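Local coordinates for uncharacterized protein (Enterococcus faecalis, PDB 3CEX), which is of unknown function but belongs to the DinB superfamily, whose members are four-helix bundles, several of them metal-dependent enzymes, at residues A[121-134]-A[142-154]. Numbering follows the deposited sequence.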
ATOM      1  N   TYR A 121       3.168 -19.451   4.104  1.00 30.44           N
ATOM      2  CA  TYR A 121       3.428 -19.213   5.516  1.00 30.25           C
ATOM      3  C   TYR A 121       2.137 -18.768   6.207  1.00 29.95           C
ATOM      4  O   TYR A 121       1.780 -19.300   7.271  1.00 28.59           O
ATOM      5  CB  TYR A 121       4.556 -18.183   5.728  1.00 30.25           C
ATOM      6  CG  TYR A 121       4.951 -18.035   7.189  1.00 30.58           C
ATOM      7  CD1 TYR A 121       5.861 -18.902   7.775  1.00 32.04           C
ATOM      8  CD2 TYR A 121       4.406 -17.046   7.980  1.00 32.43           C
ATOM      9  CE1 TYR A 121       6.207 -18.783   9.123  1.00 31.96           C
ATOM     10  CE2 TYR A 121       4.748 -16.923   9.331  1.00 30.56           C
ATOM     11  CZ  TYR A 121       5.641 -17.792   9.882  1.00 31.53           C
ATOM     12  OH  TYR A 121       5.943 -17.673  11.205  1.00 32.58           O
ATOM     13  N   LEU A 122       1.429 -17.827   5.583  1.00 29.44           N
ATOM     14  CA  LEU A 122       0.204 -17.275   6.148  1.00 30.62           C
ATOM     15  C   LEU A 122      -0.849 -18.362   6.348  1.00 31.51           C
ATOM     16  O   LEU A 122      -1.614 -18.333   7.309  1.00 30.67           O
ATOM     17  CB  LEU A 122      -0.384 -16.151   5.264  1.00 29.72           C
ATOM     18  CG  LEU A 122       0.348 -14.805   5.387  1.00 31.41           C
ATOM     19  CD1 LEU A 122      -0.246 -13.783   4.438  1.00 32.28           C
ATOM     20  CD2 LEU A 122       0.281 -14.303   6.787  1.00 31.55           C
ATOM     21  N   ASP A 123      -0.903 -19.288   5.407  1.00 33.48           N
ATOM     22  CA  ASP A 123      -1.871 -20.375   5.468  1.00 36.25           C
ATOM     23  C   ASP A 123      -1.546 -21.412   6.538  1.00 36.33           C
ATOM     24  O   ASP A 123      -2.427 -22.181   6.939  1.00 37.15           O
ATOM     25  CB  ASP A 123      -1.957 -21.048   4.108  1.00 37.04           C
ATOM     26  CG  ASP A 123      -2.688 -20.201   3.086  1.00 43.47           C
ATOM     27  OD1 ASP A 123      -3.550 -19.376   3.517  1.00 50.27           O
ATOM     28  OD2 ASP A 123      -2.395 -20.343   1.853  1.00 49.42           O
ATOM     29  N   GLN A 124      -0.291 -21.459   6.977  1.00 36.76           N
ATOM     30  CA  GLN A 124       0.142 -22.486   7.928  1.00 37.92           C
ATOM     31  C   GLN A 124       0.422 -21.951   9.333  1.00 37.36           C
ATOM     32  O   GLN A 124       0.447 -22.722  10.286  1.00 36.92           O
ATOM     33  CB  GLN A 124       1.347 -23.252   7.376  1.00 38.25           C
ATOM     34  CG  GLN A 124       1.015 -24.018   6.093  1.00 40.33           C
ATOM     35  CD  GLN A 124       2.225 -24.708   5.481  1.00 41.27           C
ATOM     36  OE1 GLN A 124       2.625 -24.398   4.352  1.00 46.78           O
ATOM     37  NE2 GLN A 124       2.812 -25.648   6.215  1.00 44.13           N
ATOM     38  N   ILE A 125       0.601 -20.644   9.478  1.00 37.46           N
ATOM     39  CA  ILE A 125       0.809 -20.077  10.798  1.00 37.67           C
ATOM     40  C   ILE A 125      -0.436 -20.347  11.663  1.00 37.77           C
ATOM     41  O   ILE A 125      -1.558 -20.174  11.194  1.00 37.28           O
ATOM     42  CB  ILE A 125       1.144 -18.562  10.722  1.00 38.28           C
ATOM     43  CG1 ILE A 125       1.783 -18.073  12.029  1.00 39.92           C
ATOM     44  CG2 ILE A 125      -0.068 -17.757  10.385  1.00 35.47           C
ATOM     45  CD1 ILE A 125       3.076 -18.822  12.398  1.00 42.72           C
ATOM     46  N   LYS A 126      -0.223 -20.815  12.899  1.00 37.83           N
ATOM     47  CA  LYS A 126      -1.289 -20.964  13.901  1.00 38.46           C
ATOM     48  C   LYS A 126      -1.495 -19.660  14.651  1.00 38.51           C
ATOM     49  O   LYS A 126      -0.553 -18.897  14.883  1.00 37.64           O
ATOM     50  CB  LYS A 126      -0.985 -22.122  14.879  1.00 38.90           C
ATOM     51  CG  LYS A 126      -1.387 -23.483  14.313  1.00 39.59           C
ATOM     52  CD  LYS A 126      -0.618 -24.655  14.928  1.00 41.48           C
ATOM     53  CE  LYS A 126       0.695 -24.974  14.174  1.00 45.15           C
ATOM     54  NZ  LYS A 126       0.609 -24.790  12.658  1.00 47.07           N
ATOM     55  N   GLU A 127      -2.743 -19.402  15.001  1.00 38.34           N
ATOM     56  CA  GLU A 127      -3.144 -18.133  15.566  1.00 39.59           C
ATOM     57  C   GLU A 127      -2.442 -17.854  16.908  1.00 39.31           C
ATOM     58  O   GLU A 127      -2.195 -16.710  17.264  1.00 39.33           O
ATOM     59  CB  GLU A 127      -4.660 -18.154  15.720  1.00 39.54           C
ATOM     60  CG  GLU A 127      -5.315 -16.853  16.141  1.00 42.19           C
ATOM     61  CD  GLU A 127      -6.710 -17.093  16.709  1.00 42.69           C
ATOM     62  OE1 GLU A 127      -6.991 -16.606  17.844  1.00 44.99           O
ATOM     63  OE2 GLU A 127      -7.502 -17.797  16.020  1.00 46.49           O
ATOM     64  N   GLU A 128      -2.133 -18.914  17.646  1.00 39.74           N
ATOM     65  CA  GLU A 128      -1.423 -18.806  18.917  1.00 39.89           C
ATOM     66  C   GLU A 128       0.028 -18.308  18.733  1.00 39.39           C
ATOM     67  O   GLU A 128       0.593 -17.667  19.622  1.00 39.29           O
ATOM     68  CB  GLU A 128      -1.438 -20.154  19.636  1.00 40.35           C
ATOM     69  CG  GLU A 128      -2.819 -20.543  20.187  1.00 44.14           C
ATOM     70  CD  GLU A 128      -3.864 -20.983  19.116  1.00 48.27           C
ATOM     71  OE1 GLU A 128      -3.522 -21.106  17.903  1.00 50.48           O
ATOM     72  OE2 GLU A 128      -5.041 -21.201  19.508  1.00 50.10           O
ATOM     73  N   GLN A 129       0.608 -18.598  17.569  1.00 38.72           N
ATOM     74  CA  GLN A 129       1.976 -18.187  17.248  1.00 37.77           C
ATOM     75  C   GLN A 129       2.106 -16.691  16.947  1.00 36.56           C
ATOM     76  O   GLN A 129       3.210 -16.160  16.989  1.00 35.08           O
ATOM     77  CB  GLN A 129       2.506 -18.969  16.057  1.00 37.31           C
ATOM     78  CG  GLN A 129       2.653 -20.442  16.276  1.00 38.55           C
ATOM     79  CD  GLN A 129       2.935 -21.180  14.979  1.00 39.62           C
ATOM     80  OE1 GLN A 129       2.103 -21.202  14.060  1.00 41.65           O
ATOM     81  NE2 GLN A 129       4.111 -21.801  14.898  1.00 43.17           N
ATOM     82  N   LEU A 130       0.998 -16.027  16.624  1.00 35.54           N
ATOM     83  CA  LEU A 130       1.067 -14.619  16.236  1.00 35.58           C
ATOM     84  C   LEU A 130       1.547 -13.689  17.362  1.00 34.79           C
ATOM     85  O   LEU A 130       2.123 -12.646  17.093  1.00 33.57           O
ATOM     86  CB  LEU A 130      -0.278 -14.123  15.686  1.00 35.62           C
ATOM     87  CG  LEU A 130      -0.712 -14.670  14.322  1.00 35.48           C
ATOM     88  CD1 LEU A 130      -2.139 -14.191  14.051  1.00 36.16           C
ATOM     89  CD2 LEU A 130       0.265 -14.248  13.196  1.00 35.72           C
ATOM     90  N   SER A 131       1.329 -14.083  18.616  1.00 34.63           N
ATOM     91  CA  SER A 131       1.763 -13.269  19.749  1.00 34.56           C
ATOM     92  C   SER A 131       3.229 -13.502  20.129  1.00 33.92           C
ATOM     93  O   SER A 131       3.740 -12.844  21.032  1.00 34.09           O
ATOM     94  CB  SER A 131       0.870 -13.526  20.977  1.00 34.28           C
ATOM     95  OG  SER A 131       1.008 -14.855  21.423  1.00 35.50           O
ATOM     96  N   ASP A 132       3.898 -14.449  19.481  1.00 33.34           N
ATOM     97  CA  ASP A 132       5.293 -14.752  19.819  1.00 33.11           C
ATOM     98  C   ASP A 132       6.209 -13.537  19.623  1.00 32.30           C
ATOM     99  O   ASP A 132       6.202 -12.950  18.561  1.00 29.61           O
ATOM    100  CB  ASP A 132       5.816 -15.853  18.906  1.00 33.30           C
ATOM    101  CG  ASP A 132       5.235 -17.229  19.231  1.00 37.36           C
ATOM    102  OD1 ASP A 132       4.605 -17.390  20.313  1.00 41.88           O
ATOM    103  OD2 ASP A 132       5.451 -18.159  18.411  1.00 40.18           O
ATOM    104  N   VAL A 133       7.034 -13.220  20.620  1.00 31.70           N
ATOM    105  CA  VAL A 133       8.067 -12.188  20.475  1.00 32.31           C
ATOM    106  C   VAL A 133       9.259 -12.710  19.651  1.00 32.24           C
ATOM    107  O   VAL A 133       9.925 -13.678  20.020  1.00 31.62           O
ATOM    108  CB  VAL A 133       8.515 -11.638  21.873  1.00 32.14           C
ATOM    109  CG1 VAL A 133       9.733 -10.706  21.764  1.00 29.99           C
ATOM    110  CG2 VAL A 133       7.357 -10.917  22.541  1.00 30.83           C
ATOM    111  N   ILE A 134       9.530 -12.055  18.533  1.00 32.72           N
ATOM    112  CA  ILE A 134      10.642 -12.436  17.666  1.00 34.11           C
ATOM    113  C   ILE A 134      11.858 -11.514  17.818  1.00 34.75           C
ATOM    114  O   ILE A 134      12.982 -11.922  17.490  1.00 34.77           O
ATOM    115  CB  ILE A 134      10.239 -12.578  16.160  1.00 34.74           C
ATOM    116  CG1 ILE A 134       9.724 -11.281  15.568  1.00 35.04           C
ATOM    117  CG2 ILE A 134       9.172 -13.689  15.949  1.00 34.11           C
ATOM    118  CD1 ILE A 134       9.556 -11.358  14.099  1.00 35.77           C
ATOM    119  N   VAL A 142       8.958  -6.714  19.054  1.00 33.26           N
ATOM    120  CA  VAL A 142       8.407  -7.111  17.786  1.00 31.64           C
ATOM    121  C   VAL A 142       7.920  -8.559  17.896  1.00 30.28           C
ATOM    122  O   VAL A 142       8.683  -9.452  18.277  1.00 28.41           O
ATOM    123  CB  VAL A 142       9.464  -7.014  16.686  1.00 31.80           C
ATOM    124  CG1 VAL A 142       8.881  -7.464  15.347  1.00 30.04           C
ATOM    125  CG2 VAL A 142      10.037  -5.588  16.630  1.00 32.67           C
ATOM    126  N   THR A 143       6.662  -8.766  17.539  1.00 28.79           N
ATOM    127  CA  THR A 143       6.043 -10.071  17.514  1.00 28.62           C
ATOM    128  C   THR A 143       5.917 -10.552  16.087  1.00 29.02           C
ATOM    129  O   THR A 143       6.110  -9.789  15.140  1.00 27.44           O
ATOM    130  CB  THR A 143       4.619  -9.969  18.059  1.00 29.22           C
ATOM    131  OG1 THR A 143       3.866  -9.039  17.244  1.00 28.48           O
ATOM    132  CG2 THR A 143       4.614  -9.517  19.538  1.00 28.18           C
ATOM    133  N   ARG A 144       5.550 -11.820  15.930  1.00 29.42           N
ATOM    134  CA  ARG A 144       5.333 -12.387  14.613  1.00 30.10           C
ATOM    135  C   ARG A 144       4.308 -11.531  13.836  1.00 30.25           C
ATOM    136  O   ARG A 144       4.475 -11.258  12.645  1.00 28.83           O
ATOM    137  CB  ARG A 144       4.844 -13.817  14.756  1.00 30.20           C
ATOM    138  CG  ARG A 144       4.936 -14.674  13.533  1.00 30.98           C
ATOM    139  CD  ARG A 144       4.652 -16.133  13.901  1.00 32.59           C
ATOM    140  NE  ARG A 144       5.487 -16.595  15.005  1.00 32.19           N
ATOM    141  CZ  ARG A 144       6.717 -17.072  14.879  1.00 34.05           C
ATOM    142  NH1 ARG A 144       7.296 -17.193  13.697  1.00 37.83           N
ATOM    143  NH2 ARG A 144       7.371 -17.449  15.947  1.00 36.07           N
ATOM    144  N   GLN A 145       3.263 -11.123  14.548  1.00 30.67           N
ATOM    145  CA  GLN A 145       2.148 -10.405  13.976  1.00 31.89           C
ATOM    146  C   GLN A 145       2.585  -9.070  13.394  1.00 30.73           C
ATOM    147  O   GLN A 145       2.229  -8.745  12.258  1.00 31.11           O
ATOM    148  CB  GLN A 145       1.091 -10.179  15.049  1.00 31.57           C
ATOM    149  CG  GLN A 145      -0.135  -9.466  14.533  1.00 35.57           C
ATOM    150  CD  GLN A 145      -1.333  -9.710  15.422  1.00 36.08           C
ATOM    151  OE1 GLN A 145      -1.591 -10.854  15.805  1.00 42.52           O
ATOM    152  NE2 GLN A 145      -2.087  -8.651  15.731  1.00 40.71           N
ATOM    153  N   VAL A 146       3.396  -8.335  14.159  1.00 30.69           N
ATOM    154  CA  VAL A 146       3.927  -7.035  13.732  1.00 30.75           C
ATOM    155  C   VAL A 146       4.764  -7.195  12.453  1.00 30.99           C
ATOM    156  O   VAL A 146       4.647  -6.423  11.495  1.00 29.72           O
ATOM    157  CB  VAL A 146       4.721  -6.373  14.886  1.00 31.28           C
ATOM    158  CG1 VAL A 146       5.586  -5.219  14.379  1.00 30.48           C
ATOM    159  CG2 VAL A 146       3.750  -5.862  15.973  1.00 31.20           C
ATOM    160  N   ARG A 147       5.557  -8.262  12.399  1.00 30.87           N
ATOM    161  CA  ARG A 147       6.436  -8.486  11.264  1.00 30.55           C
ATOM    162  C   ARG A 147       5.622  -8.831  10.012  1.00 29.82           C
ATOM    163  O   ARG A 147       5.923  -8.332   8.924  1.00 30.09           O
ATOM    164  CB  ARG A 147       7.419  -9.572  11.640  1.00 31.94           C
ATOM    165  CG  ARG A 147       8.318 -10.071  10.613  1.00 35.84           C
ATOM    166  CD  ARG A 147       9.355  -9.058  10.181  1.00 41.32           C
ATOM    167  NE  ARG A 147       9.875  -8.134  11.192  1.00 43.54           N
ATOM    168  CZ  ARG A 147      10.980  -8.304  11.916  1.00 43.16           C
ATOM    169  NH1 ARG A 147      11.690  -9.412  11.857  1.00 46.57           N
ATOM    170  NH2 ARG A 147      11.365  -7.345  12.735  1.00 44.11           N
ATOM    171  N   LEU A 148       4.597  -9.663  10.176  1.00 29.97           N
ATOM    172  CA  LEU A 148       3.676 -10.002   9.099  1.00 29.93           C
ATOM    173  C   LEU A 148       2.917  -8.794   8.559  1.00 29.36           C
ATOM    174  O   LEU A 148       2.766  -8.663   7.361  1.00 29.40           O
ATOM    175  CB  LEU A 148       2.673 -11.072   9.551  1.00 29.92           C
ATOM    176  CG  LEU A 148       3.292 -12.475   9.757  1.00 31.15           C
ATOM    177  CD1 LEU A 148       2.311 -13.470  10.405  1.00 31.86           C
ATOM    178  CD2 LEU A 148       3.844 -13.015   8.408  1.00 29.65           C
ATOM    179  N   VAL A 149       2.421  -7.939   9.436  1.00 29.60           N
ATOM    180  CA  VAL A 149       1.733  -6.722   9.010  1.00 29.78           C
ATOM    181  C   VAL A 149       2.696  -5.772   8.256  1.00 30.05           C
ATOM    182  O   VAL A 149       2.327  -5.147   7.239  1.00 30.14           O
ATOM    183  CB  VAL A 149       1.080  -6.011  10.207  1.00 30.23           C
ATOM    184  CG1 VAL A 149       0.583  -4.616   9.807  1.00 29.31           C
ATOM    185  CG2 VAL A 149      -0.062  -6.823  10.791  1.00 29.88           C
ATOM    186  N   SER A 150       3.930  -5.664   8.765  1.00 29.64           N
ATOM    187  CA  SER A 150       4.958  -4.869   8.133  1.00 30.50           C
ATOM    188  C   SER A 150       5.253  -5.379   6.735  1.00 30.76           C
ATOM    189  O   SER A 150       5.418  -4.572   5.800  1.00 31.04           O
ATOM    190  CB  SER A 150       6.265  -4.869   8.954  1.00 31.03           C
ATOM    191  OG  SER A 150       6.074  -4.120  10.126  1.00 30.55           O
ATOM    192  N   ALA A 151       5.320  -6.706   6.582  1.00 31.99           N
ATOM    193  CA  ALA A 151       5.613  -7.294   5.262  1.00 31.79           C
ATOM    194  C   ALA A 151       4.509  -7.038   4.250  1.00 32.31           C
ATOM    195  O   ALA A 151       4.795  -6.666   3.108  1.00 32.39           O
ATOM    196  CB  ALA A 151       5.934  -8.734   5.366  1.00 32.91           C
ATOM    197  N   ILE A 152       3.252  -7.150   4.661  1.00 32.42           N
ATOM    198  CA  ILE A 152       2.128  -6.866   3.766  1.00 32.26           C
ATOM    199  C   ILE A 152       2.078  -5.365   3.447  1.00 32.02           C
ATOM    200  O   ILE A 152       1.927  -4.984   2.282  1.00 30.55           O
ATOM    201  CB  ILE A 152       0.759  -7.274   4.383  1.00 32.56           C
ATOM    202  CG1 ILE A 152       0.669  -8.789   4.647  1.00 34.29           C
ATOM    203  CG2 ILE A 152      -0.404  -6.845   3.494  1.00 32.35           C
ATOM    204  CD1 ILE A 152       0.900  -9.665   3.437  1.00 34.61           C
ATOM    205  N   ASP A 153       2.236  -4.515   4.470  1.00 32.29           N
ATOM    206  CA  ASP A 153       2.264  -3.034   4.292  1.00 31.62           C
ATOM    207  C   ASP A 153       3.327  -2.575   3.264  1.00 32.00           C
ATOM    208  O   ASP A 153       3.067  -1.738   2.397  1.00 29.24           O
ATOM    209  CB  ASP A 153       2.462  -2.360   5.668  1.00 32.31           C
ATOM    210  CG  ASP A 153       2.774  -0.875   5.587  1.00 33.13           C
ATOM    211  OD1 ASP A 153       1.895  -0.139   5.106  1.00 32.70           O
ATOM    212  OD2 ASP A 153       3.896  -0.440   6.022  1.00 33.19           O
ATOM    213  N   ASP A 154       4.523  -3.126   3.399  1.00 32.34           N
ATOM    214  CA  ASP A 154       5.650  -2.835   2.539  1.00 32.69           C
ATOM    215  C   ASP A 154       5.343  -3.170   1.093  1.00 31.76           C
ATOM    216  O   ASP A 154       5.593  -2.341   0.222  1.00 30.62           O
ATOM    217  CB  ASP A 154       6.883  -3.653   2.983  1.00 33.66           C
ATOM    218  CG  ASP A 154       8.072  -3.520   2.013  1.00 38.06           C
ATOM    219  OD1 ASP A 154       8.950  -2.706   2.338  1.00 46.07           O
ATOM    220  OD2 ASP A 154       8.119  -4.221   0.936  1.00 48.08           O
TER
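Arg144 is the main bump of this contact and reaches into a hollow lined by Tyr121, Ile125, Gln129, Asp132 and Ile134. It stands at the start of helix 144-170, where a short beta hairpin leads into the DinB helix bundle. The side chain leaves with CG anti to the backbone N (chi1 -163°), then bends at chi3. This bend turns the guanidinium across the pocket. Ile125 CD1 presses on Arg144 CD at 3.5 Å, and Ile134 CG2 lies over one guanidinium face. In the guanidinium plane, Arg144 NE gives a hydrogen bond to Gln129 O (3.1 Å). Arg144 NH2 makes a salt bridge to the anti lone pair of Asp132 OD2 (3.2 Å), which sits tilted from that plane. Carboxylate and guanidinium stand nearly perpendicular, 82° apart. Deeper in the bundle, Leu148 fits among Tyr121, Leu122 and Leu130. Its CD1 meets Leu130 CD2 at 3.5 Å, while Leu148 CD2 packs obliquely against the Tyr121 ring and touches Leu122 CD2. Ile134 CD1 lies over one face of the Arg147 guanidinium, offset toward its rim. Beyond the segments, helix 44-62 packs on Tyr121 and Ile134. In the hairpin, Ile134 N gives a hydrogen bond to Val142 O (2.7 Å). Thr143 is the N-cap of the helix: its OG1 accepts from Val146 N at 3.2 Å.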